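Local coordinates for peptidoglycan-recognition protein SD (Drosophila melanogaster, PDB 2RKQ), which binds peptidoglycan of Gram-positive bacteria, including that of Staphylococcus aureus, and thereby activates the Toll pathway of innate immunity, at residues P3-A8 with K76-R81; I65-L70 with G87-P92. One frame throughout, in Å; residues are numbered along the deposited sequence.

Interaction 1: residues P3-A8 with K76-R81; sequences PIVTRA and KVYEGR
Val5 and Tyr78 pair in parallel where the N-terminal segment joins strand 77-79 as the outermost strand on one side of the mixed beta sheet of this amidase-type (PGRP) domain. Two nearly straight backbone bonds hold the pair: Val5 N gives its hydrogen to Val77 O at 2.7 Å, and Glu79 N to Val5 O at 2.8 Å. Just ahead of them a water spans the strands, donating to Pro3 O and accepting from Val77 N. The side chain of Val5 runs beside that of Tyr78, both pointing the same way; CB and CG1 each lie 3.5 Å from Tyr78 CD2, while CG2 stands over the ring face toward its rim in a CH-pi contact. The ring goes on to meet helix 42-58. On the opposite face of the sheet, Ile4 CD1 touches Val77 CG1 at 3.6 Å, and both side chains pack against helix 113-128.

Glu79 leans toward the N-terminal segment. Its CB meets Val5 O at 3.5 Å and Ile4 CG2; CG, anti to the backbone N (chi1 -180°), and CD pass Arg7 CG; OE1 lies 3.3 Å from Thr6 CA and accepts from Arg7 N on its anti side, at 3.0 Å. The Arg7 side chain turns at chi3 (71°), with NH2 in a salt bridge to Asp64, and NH1 makes a weak bond to Gly80 O, 2.9 Å away.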
# COMPACT_ATOMS: atom_id res chain seq x y z
N PRO A 3 -9.26 -8.12 -8.88
CA PRO A 3 -8.10 -8.83 -9.39
C PRO A 3 -6.82 -8.20 -8.86
O PRO A 3 -6.79 -7.02 -8.49
CB PRO A 3 -8.21 -8.69 -10.92
CG PRO A 3 -9.50 -8.03 -11.20
CD PRO A 3 -10.00 -7.41 -9.93
N ILE A 4 -5.79 -9.03 -8.78
CA ILE A 4 -4.48 -8.59 -8.30
C ILE A 4 -3.50 -8.81 -9.45
O ILE A 4 -3.45 -9.90 -10.03
CB ILE A 4 -4.03 -9.39 -7.06
CG1 ILE A 4 -5.04 -9.28 -5.90
CG2 ILE A 4 -2.60 -8.96 -6.61
CD1 ILE A 4 -5.27 -7.85 -5.43
N VAL A 5 -2.75 -7.77 -9.79
CA VAL A 5 -1.62 -7.95 -10.70
C VAL A 5 -0.48 -8.52 -9.87
O VAL A 5 0.16 -7.81 -9.08
CB VAL A 5 -1.19 -6.63 -11.33
CG1 VAL A 5 -0.01 -6.85 -12.29
CG2 VAL A 5 -2.37 -5.95 -12.06
N THR A 6 -0.24 -9.81 -10.04
CA THR A 6 0.75 -10.49 -9.23
C THR A 6 2.14 -10.01 -9.57
O THR A 6 2.37 -9.39 -10.61
CB THR A 6 0.70 -12.00 -9.43
OG1 THR A 6 1.01 -12.29 -10.80
CG2 THR A 6 -0.67 -12.56 -9.06
N ARG A 7 3.07 -10.30 -8.68
CA ARG A 7 4.45 -9.91 -8.87
C ARG A 7 4.95 -10.32 -10.25
O ARG A 7 5.59 -9.54 -10.94
CB ARG A 7 5.34 -10.52 -7.78
CG ARG A 7 5.03 -10.02 -6.36
CD ARG A 7 5.97 -10.67 -5.36
NE ARG A 7 7.34 -10.16 -5.50
CZ ARG A 7 7.84 -9.18 -4.74
NH1 ARG A 7 7.11 -8.58 -3.82
NH2 ARG A 7 9.11 -8.79 -4.91
N ALA A 8 4.66 -11.56 -10.66
CA ALA A 8 5.13 -12.02 -11.97
C ALA A 8 4.54 -11.18 -13.11
O ALA A 8 5.21 -10.88 -14.11
CB ALA A 8 4.79 -13.49 -12.18
N LYS A 76 -5.84 -0.49 -11.05
CA LYS A 76 -5.35 -1.86 -10.81
C LYS A 76 -4.59 -1.95 -9.51
O LYS A 76 -3.91 -1.01 -9.10
CB LYS A 76 -4.48 -2.33 -11.97
CG LYS A 76 -5.31 -2.65 -13.21
CD LYS A 76 -4.50 -3.37 -14.27
CE LYS A 76 -5.42 -3.86 -15.40
NZ LYS A 76 -4.67 -4.66 -16.38
N VAL A 77 -4.70 -3.12 -8.88
CA VAL A 77 -4.03 -3.40 -7.62
C VAL A 77 -2.86 -4.31 -7.93
O VAL A 77 -3.05 -5.36 -8.54
CB VAL A 77 -4.95 -4.11 -6.63
CG1 VAL A 77 -4.16 -4.46 -5.36
CG2 VAL A 77 -6.19 -3.26 -6.32
N TYR A 78 -1.66 -3.87 -7.55
CA TYR A 78 -0.42 -4.61 -7.78
C TYR A 78 0.07 -5.23 -6.49
O TYR A 78 0.10 -4.59 -5.44
CB TYR A 78 0.65 -3.69 -8.37
CG TYR A 78 0.26 -3.12 -9.69
CD1 TYR A 78 -0.59 -2.02 -9.77
CD2 TYR A 78 0.73 -3.70 -10.87
CE1 TYR A 78 -0.99 -1.51 -11.00
CE2 TYR A 78 0.33 -3.20 -12.12
CZ TYR A 78 -0.53 -2.10 -12.17
OH TYR A 78 -0.94 -1.60 -13.39
N GLU A 79 0.46 -6.48 -6.58
CA GLU A 79 0.98 -7.21 -5.44
C GLU A 79 2.42 -6.81 -5.10
O GLU A 79 3.28 -6.76 -5.98
CB GLU A 79 0.99 -8.70 -5.77
CG GLU A 79 1.51 -9.55 -4.64
CD GLU A 79 1.55 -11.02 -5.00
OE1 GLU A 79 1.70 -11.36 -6.21
OE2 GLU A 79 1.45 -11.82 -4.06
N GLY A 80 2.64 -6.52 -3.82
CA GLY A 80 3.97 -6.24 -3.28
C GLY A 80 4.42 -7.39 -2.40
O GLY A 80 4.37 -8.56 -2.79
N ARG A 81 4.88 -7.06 -1.18
CA ARG A 81 5.22 -8.11 -0.21
C ARG A 81 4.02 -8.94 0.17
O ARG A 81 2.88 -8.47 0.12
CB ARG A 81 5.77 -7.50 1.08
CG ARG A 81 7.03 -6.73 0.88
CD ARG A 81 7.52 -6.09 2.18
NE ARG A 81 8.66 -5.26 1.84
CZ ARG A 81 9.70 -5.00 2.64
NH1 ARG A 81 9.76 -5.47 3.89
NH2 ARG A 81 10.70 -4.26 2.17
O HOH W 1 -6.82 -4.80 -9.80

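Interaction 2: residues I65-L70 with G87-P92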
# COMPACT_ATOMS: atom_id res chain seq x y z
N ILE A 65 10.18 -3.95 -2.54
CA ILE A 65 9.20 -2.87 -2.50
C ILE A 65 8.53 -2.88 -1.12
O ILE A 65 8.30 -3.94 -0.56
CB ILE A 65 8.19 -3.01 -3.66
CG1 ILE A 65 7.46 -1.70 -3.91
CG2 ILE A 65 7.31 -4.29 -3.50
CD1 ILE A 65 6.76 -1.71 -5.27
N GLY A 66 8.26 -1.71 -0.56
CA GLY A 66 7.95 -1.61 0.86
C GLY A 66 6.54 -1.95 1.28
O GLY A 66 6.26 -2.11 2.47
N TYR A 67 5.65 -2.04 0.30
CA TYR A 67 4.22 -2.20 0.55
C TYR A 67 3.72 -3.57 0.16
O TYR A 67 4.36 -4.29 -0.62
CB TYR A 67 3.45 -1.12 -0.25
CG TYR A 67 3.82 0.26 0.21
CD1 TYR A 67 4.67 1.05 -0.52
CD2 TYR A 67 3.33 0.75 1.41
CE1 TYR A 67 5.03 2.30 -0.06
CE2 TYR A 67 3.69 1.99 1.88
CZ TYR A 67 4.52 2.76 1.14
OH TYR A 67 4.85 4.00 1.64
N HIS A 68 2.56 -3.94 0.72
CA HIS A 68 1.90 -5.19 0.38
C HIS A 68 1.09 -5.09 -0.89
O HIS A 68 0.99 -6.08 -1.64
CB HIS A 68 1.02 -5.65 1.53
CG HIS A 68 1.79 -5.77 2.80
ND1 HIS A 68 2.59 -6.84 3.10
CD2 HIS A 68 1.97 -4.88 3.80
CE1 HIS A 68 3.21 -6.62 4.25
NE2 HIS A 68 2.83 -5.44 4.70
N TYR A 69 0.49 -3.92 -1.13
CA TYR A 69 -0.28 -3.69 -2.34
C TYR A 69 -0.08 -2.25 -2.76
O TYR A 69 0.08 -1.37 -1.91
CB TYR A 69 -1.76 -3.88 -2.08
CG TYR A 69 -2.16 -5.29 -1.76
CD1 TYR A 69 -2.48 -5.67 -0.45
CD2 TYR A 69 -2.25 -6.25 -2.77
CE1 TYR A 69 -2.86 -6.98 -0.14
CE2 TYR A 69 -2.65 -7.56 -2.48
CZ TYR A 69 -2.97 -7.91 -1.17
OH TYR A 69 -3.36 -9.20 -0.86
N LEU A 70 -0.11 -2.02 -4.07
CA LEU A 70 -0.07 -0.66 -4.62
C LEU A 70 -1.20 -0.52 -5.61
O LEU A 70 -1.59 -1.49 -6.25
CB LEU A 70 1.27 -0.38 -5.29
CG LEU A 70 2.40 -0.32 -4.26
CD1 LEU A 70 3.11 -1.68 -4.17
CD2 LEU A 70 3.36 0.80 -4.57
N GLY A 87 6.18 -5.15 6.31
CA GLY A 87 6.43 -4.10 5.34
C GLY A 87 7.59 -3.22 5.75
O GLY A 87 8.21 -3.43 6.80
N ALA A 88 7.91 -2.27 4.88
CA ALA A 88 8.95 -1.29 5.15
C ALA A 88 8.39 0.06 4.75
O ALA A 88 8.64 0.56 3.64
CB ALA A 88 10.23 -1.61 4.36
N PHE A 89 7.61 0.64 5.65
CA PHE A 89 7.02 1.96 5.43
C PHE A 89 6.88 2.76 6.71
O PHE A 89 6.61 3.95 6.64
CB PHE A 89 5.67 1.86 4.68
CG PHE A 89 4.69 0.94 5.33
CD1 PHE A 89 3.89 1.38 6.38
CD2 PHE A 89 4.57 -0.38 4.90
CE1 PHE A 89 2.98 0.50 7.00
CE2 PHE A 89 3.67 -1.26 5.51
CZ PHE A 89 2.88 -0.82 6.55
N ALA A 90 7.11 2.15 7.88
CA ALA A 90 6.82 2.84 9.14
C ALA A 90 7.77 2.53 10.28
O ALA A 90 7.44 2.78 11.45
CB ALA A 90 5.38 2.53 9.57
N GLY A 91 8.94 1.98 9.97
CA GLY A 91 9.94 1.69 11.02
C GLY A 91 9.36 0.88 12.17
O GLY A 91 8.82 -0.19 11.96
N PRO A 92 9.45 1.40 13.41
CA PRO A 92 8.93 0.64 14.55
C PRO A 92 7.45 0.29 14.45
O PRO A 92 6.96 -0.62 15.14
CB PRO A 92 9.16 1.59 15.73
CG PRO A 92 9.29 2.92 15.14
CD PRO A 92 10.00 2.69 13.82
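Gly66 and Ala88 bring their backbones together, CA to CA 4.4 Å, where the turn leading into strand 69-71 meets the loop that follows strand 77-79. A single backbone hydrogen bond joins them: Ala88 N donates to Gly66 O over 2.9 Å, almost straight at 173°, in the carbonyl plane and on a lone pair. In the other direction Gly66 CA makes a CH...O contact with Ala88 O. Glycine suits position 66 sterically, because a CB there would point at the loop and collide with Ala88 O.

The same carbonyl oxygen also meets an aromatic side chain, since Gly66 O lies 3.4 Å from Phe89 CD2, at the edge of the ring and in its plane. Tyr67 has its CB directed away from the loop, yet its ring reaches across to Phe89, where CE2 sits 3.4 Å from Phe89 CB. Phe89 CG, which the first torsion (chi1 54°) sets between backbone N and carbonyl carbon, lies 3.7 Å from the same Tyr67 CE2. The two ring planes are only 13° from parallel but slid apart, with centroids 5.5 Å from each other, so overlap is slight. The next residue, His68, brings NE2 within 3.7 Å of Gly87 N, a packing contact, while its ND1 has weak bonds to Ser82 O and Arg81 O.

This buried junction joins the loop between strands 77-79 and 97-102 to the approach to strand 69-71. Phe89 O accepts from His141 NE2, and Asn94 OD1 receives the N-H of Phe89. The Tyr67 ring rests on Ala32 of strand 26-33 and Ala101 of strand 97-102, while Phe89 packs against Val30 and Ser97 of the same two strands. In the first segment Ile65 and Leu70 pack on helix 42-58, both touching Met49.

In the fold
The two contacts lie about 14 Å apart, centre to centre, and meet through the hairpin of strands 69-71 and 77-79, antiparallel neighbours in the one mixed sheet. Their segments alternate along the chain: 3-8, 65-70, 76-81, 87-92. Interaction 1 adds the N-terminal strand outside 77-79, and interaction 2 fastens the approach to strand 69-71 to the loop leaving the hairpin. Tyr78 N probably bonds Leu70 O, and Arg81 NE Ile65 O, while Arg81 NH2 packs against Ala88. One hairpin thus connects the partly buried sheet edge, 11 Å from the chain centre, with the buried junction 7 Å from it, within the single domain of this peptidoglycan-recognition protein.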